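PDB 6HB0: ABC transporter periplasmic-binding protein YtfQ from Mycobacterium smegmatis, which probably serves as the sugar-binding component of an ABC transporter, with L-arabinofuranose as its likely cargo. Local coordinates for residues 35-38 and 39-42; 123-126 and 127-130. All blocks are in the same frame, centred on the assembly; numbering follows the deposited sequence.

Contact 1: 35-38 and 39-42; sequences TANT and ESIK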
# COMPACT_ATOMS: atom_id res chain seq x y z
N THR A 35 2.71 -0.26 -5.04
CA THR A 35 3.23 0.44 -6.21
C THR A 35 2.11 0.63 -7.23
O THR A 35 1.32 -0.30 -7.50
CB THR A 35 4.40 -0.36 -6.81
OG1 THR A 35 5.40 -0.55 -5.80
CG2 THR A 35 5.00 0.37 -8.01
N ALA A 36 2.00 1.84 -7.76
CA ALA A 36 1.07 2.08 -8.85
C ALA A 36 1.54 1.22 -10.04
O ALA A 36 2.72 1.07 -10.32
CB ALA A 36 1.04 3.54 -9.23
N ASN A 37 0.58 0.59 -10.68
CA ASN A 37 0.82 -0.37 -11.73
C ASN A 37 0.77 0.40 -13.05
O ASN A 37 0.24 1.53 -13.10
CB ASN A 37 -0.26 -1.39 -11.62
CG ASN A 37 -1.62 -0.81 -11.92
OD1 ASN A 37 -1.89 -0.54 -13.07
ND2 ASN A 37 -2.47 -0.59 -10.92
N THR A 38 1.31 -0.19 -14.09
CA THR A 38 1.39 0.45 -15.40
C THR A 38 0.05 0.78 -16.07
O THR A 38 -0.10 1.86 -16.59
CB THR A 38 2.15 -0.47 -16.35
OG1 THR A 38 3.45 -0.65 -15.82
CG2 THR A 38 2.28 0.11 -17.73
N GLU A 39 -0.89 -0.15 -16.04
CA GLU A 39 -2.22 0.08 -16.63
C GLU A 39 -2.92 1.32 -16.04
O GLU A 39 -3.59 2.05 -16.78
CB GLU A 39 -3.12 -1.19 -16.61
CG GLU A 39 -3.61 -1.74 -15.25
CD GLU A 39 -2.66 -2.80 -14.61
OE1 GLU A 39 -3.10 -3.57 -13.71
OE2 GLU A 39 -1.45 -2.87 -15.03
N SER A 40 -2.74 1.59 -14.75
CA SER A 40 -3.37 2.73 -14.10
C SER A 40 -2.80 4.05 -14.54
O SER A 40 -3.51 5.04 -14.74
CB SER A 40 -3.24 2.59 -12.57
OG SER A 40 -3.97 1.43 -12.14
N ILE A 41 -1.49 4.06 -14.73
CA ILE A 41 -0.80 5.25 -15.14
C ILE A 41 -1.10 5.50 -16.63
O ILE A 41 -1.42 6.62 -17.03
CB ILE A 41 0.70 5.13 -14.87
CG1 ILE A 41 0.95 5.13 -13.37
CG2 ILE A 41 1.42 6.32 -15.43
CD1 ILE A 41 2.40 4.87 -13.00
N LYS A 42 -1.01 4.45 -17.44
CA LYS A 42 -1.27 4.62 -18.87
C LYS A 42 -2.69 5.11 -19.14
O LYS A 42 -2.89 6.09 -19.89
CB LYS A 42 -0.97 3.32 -19.60
CG LYS A 42 -1.28 3.29 -21.08
CD LYS A 42 -0.75 1.99 -21.69
CE LYS A 42 -1.27 1.72 -23.11
NZ LYS A 42 -2.75 1.96 -23.24

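Contact 2: 123-126 and 127-130; sequences GADF and IEEG. With ZN (zinc ion), chain F.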
# COMPACT_ATOMS: atom_id res chain seq x y z
N GLY A 123 2.53 8.46 -2.25
CA GLY A 123 2.66 7.01 -1.98
C GLY A 123 1.88 6.57 -0.76
O GLY A 123 1.39 7.40 -0.03
N ALA A 124 1.81 5.25 -0.55
CA ALA A 124 1.04 4.69 0.54
C ALA A 124 1.76 4.90 1.86
O ALA A 124 2.98 5.04 1.88
CB ALA A 124 0.78 3.21 0.33
N ASP A 125 0.98 4.93 2.93
CA ASP A 125 1.46 5.05 4.28
C ASP A 125 1.29 3.74 5.09
O ASP A 125 0.19 3.44 5.62
CB ASP A 125 0.67 6.14 4.95
CG ASP A 125 1.26 6.58 6.31
OD1 ASP A 125 2.06 5.85 6.92
OD2 ASP A 125 0.86 7.67 6.75
N PHE A 126 2.36 2.97 5.25
CA PHE A 126 2.23 1.68 5.92
C PHE A 126 2.04 1.79 7.43
O PHE A 126 1.42 0.90 8.03
CB PHE A 126 3.47 0.85 5.65
CG PHE A 126 3.73 0.62 4.19
CD1 PHE A 126 2.73 0.17 3.34
CD2 PHE A 126 5.00 0.86 3.66
CE1 PHE A 126 2.98 -0.07 2.01
CE2 PHE A 126 5.25 0.66 2.32
CZ PHE A 126 4.25 0.17 1.51
N ILE A 127 2.57 2.84 8.05
CA ILE A 127 2.36 3.06 9.48
C ILE A 127 0.88 3.27 9.69
O ILE A 127 0.28 2.68 10.55
CB ILE A 127 3.16 4.27 10.01
CG1 ILE A 127 4.66 4.02 9.92
CG2 ILE A 127 2.71 4.60 11.44
CD1 ILE A 127 5.50 5.19 10.32
N GLU A 128 0.29 4.12 8.85
CA GLU A 128 -1.14 4.39 8.92
C GLU A 128 -1.96 3.11 8.79
O GLU A 128 -2.94 2.94 9.51
CB GLU A 128 -1.51 5.42 7.85
CG GLU A 128 -2.98 5.69 7.66
CD GLU A 128 -3.38 5.40 6.22
OE1 GLU A 128 -3.88 4.28 5.94
OE2 GLU A 128 -3.10 6.27 5.33
N GLU A 129 -1.60 2.18 7.91
CA GLU A 129 -2.28 0.89 7.83
C GLU A 129 -2.30 0.14 9.15
O GLU A 129 -3.35 -0.31 9.60
CB GLU A 129 -1.68 -0.05 6.75
CG GLU A 129 -1.95 0.44 5.31
CD GLU A 129 -1.30 -0.45 4.24
OE1 GLU A 129 -0.13 -0.90 4.48
OE2 GLU A 129 -1.95 -0.69 3.17
N GLY A 130 -1.12 -0.01 9.74
CA GLY A 130 -1.03 -0.68 11.02
C GLY A 130 -1.84 0.06 12.06
O GLY A 130 -2.53 -0.54 12.82
ZN ZN F . -3.72 5.80 3.52
O HOH W 1 -1.82 8.57 5.94
O HOH W 2 -3.69 7.72 2.89

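Contact 1: 35-38 and 39-42
The carbonyl oxygen of Thr-38 is gripped by two amides of the following turn. Lys-42 N makes the sound bond, 2.9 Å from Thr-38 O with an N-H...O angle of 171°. The amide of Ile-41 adds a weak second bond to the same oxygen, Ile-41 N lying 3.2 Å from Thr-38 O. One residue back, Asn-37 O collects only weak bonds from Ser-40 N and Ile-41 N, and the side chain of Asn-37 supplies the capping acceptor. With CG held between its own backbone N and carbonyl carbon (chi1 65°), the amide of Asn-37 turns back over the start of the helix. There Ser-40 N reaches Asn-37 OD1 at 2.8 Å as the N-cap bond, although OD1 stands too near Glu-39 in the model for its exact place to be certain. The other end of the amide meets the serine hydroxyl: Asn-37 ND2 donates to Ser-40 OG over 2.8 Å, with the hydroxyl tilted 24° out of the amide plane. Asn-37 thus accepts from the backbone of Ser-40 and donates to its side chain, which would together set the rotation of the amide. Beneath the polar cap, Ala-36 CB rests 4.2 Å from Ile-41 CD1, the apolar tip of a buried side chain that packs on Leu-52 and Phe-54 of strand 51-56. Thr-38 OG1 bonds Gln-26, while Lys-42 NZ pairs with the zinc ligand Glu-46. This is an asparagine N-cap at the head of helix 38-48, the helix of the beta-alpha-beta unit joining the neighbouring parallel strands 21-26 and 51-56.

Contact 2: 123-126 and 127-130
Asp-125 O and Phe-126 O accept from Glu-129 N and Gly-130 N, each over 3.2 Å, as the chain turns from the extended backbone of Asp-125 into helix. Asp-125 also caps that helix with its side chain. Its CG stands opposite the backbone N (chi1 -168°), which brings OD1 to Glu-128 N at 3.1 Å in a nearly straight bond, the amide meeting OD1 from above the carboxylate plane. Glu-128 CB lies over the face of this carboxylate, 3.4 Å from Asp-125 CG. Water 1 joins the two acids, donating to Asp-125 OD2 at 2.9 Å and to Glu-128 OE2 at 2.7 Å. OE2 also binds zinc at 2.0 Å, and the ion, with the water between the carboxylates, would probably ease their repulsion; Cys-263, Asp-292 and a second water complete its shell. Glu-128 OE1 turns to Arg-132. Phe-126 and Glu-129 run side by side, with Glu-129 OE1 at the ring edge, in its plane, 3.3 Å from Phe-126 CD1. Salt bridges to Arg-34 and Arg-165 hold the Glu-129 carboxylate. The start of helix 126-140 thus packs on helix 160-173 through Phe-126 and Ile-127, and on strand 259-263 through Asp-125 and Glu-129.

In the fold
Contacts 1 and 2 come in series along the chain and cap two different helices, 38-48 and 126-140, with centres 19 Å apart and nearest atoms about 7 Å apart without touching. Contact 1 belongs to the domain built on the parallel sheet, where its helix links strands 21-26 and 51-56. Contact 2 follows strand 120-122 of that same sheet, but its helix packs beside strand 259-263 of the second, mixed sheet, so residues 123-125 appear to form one of the crossings between the two domains. Both helix starts probably lie near the interdomain region where relatives among the periplasmic binding proteins hold their sugar and the domains hinge.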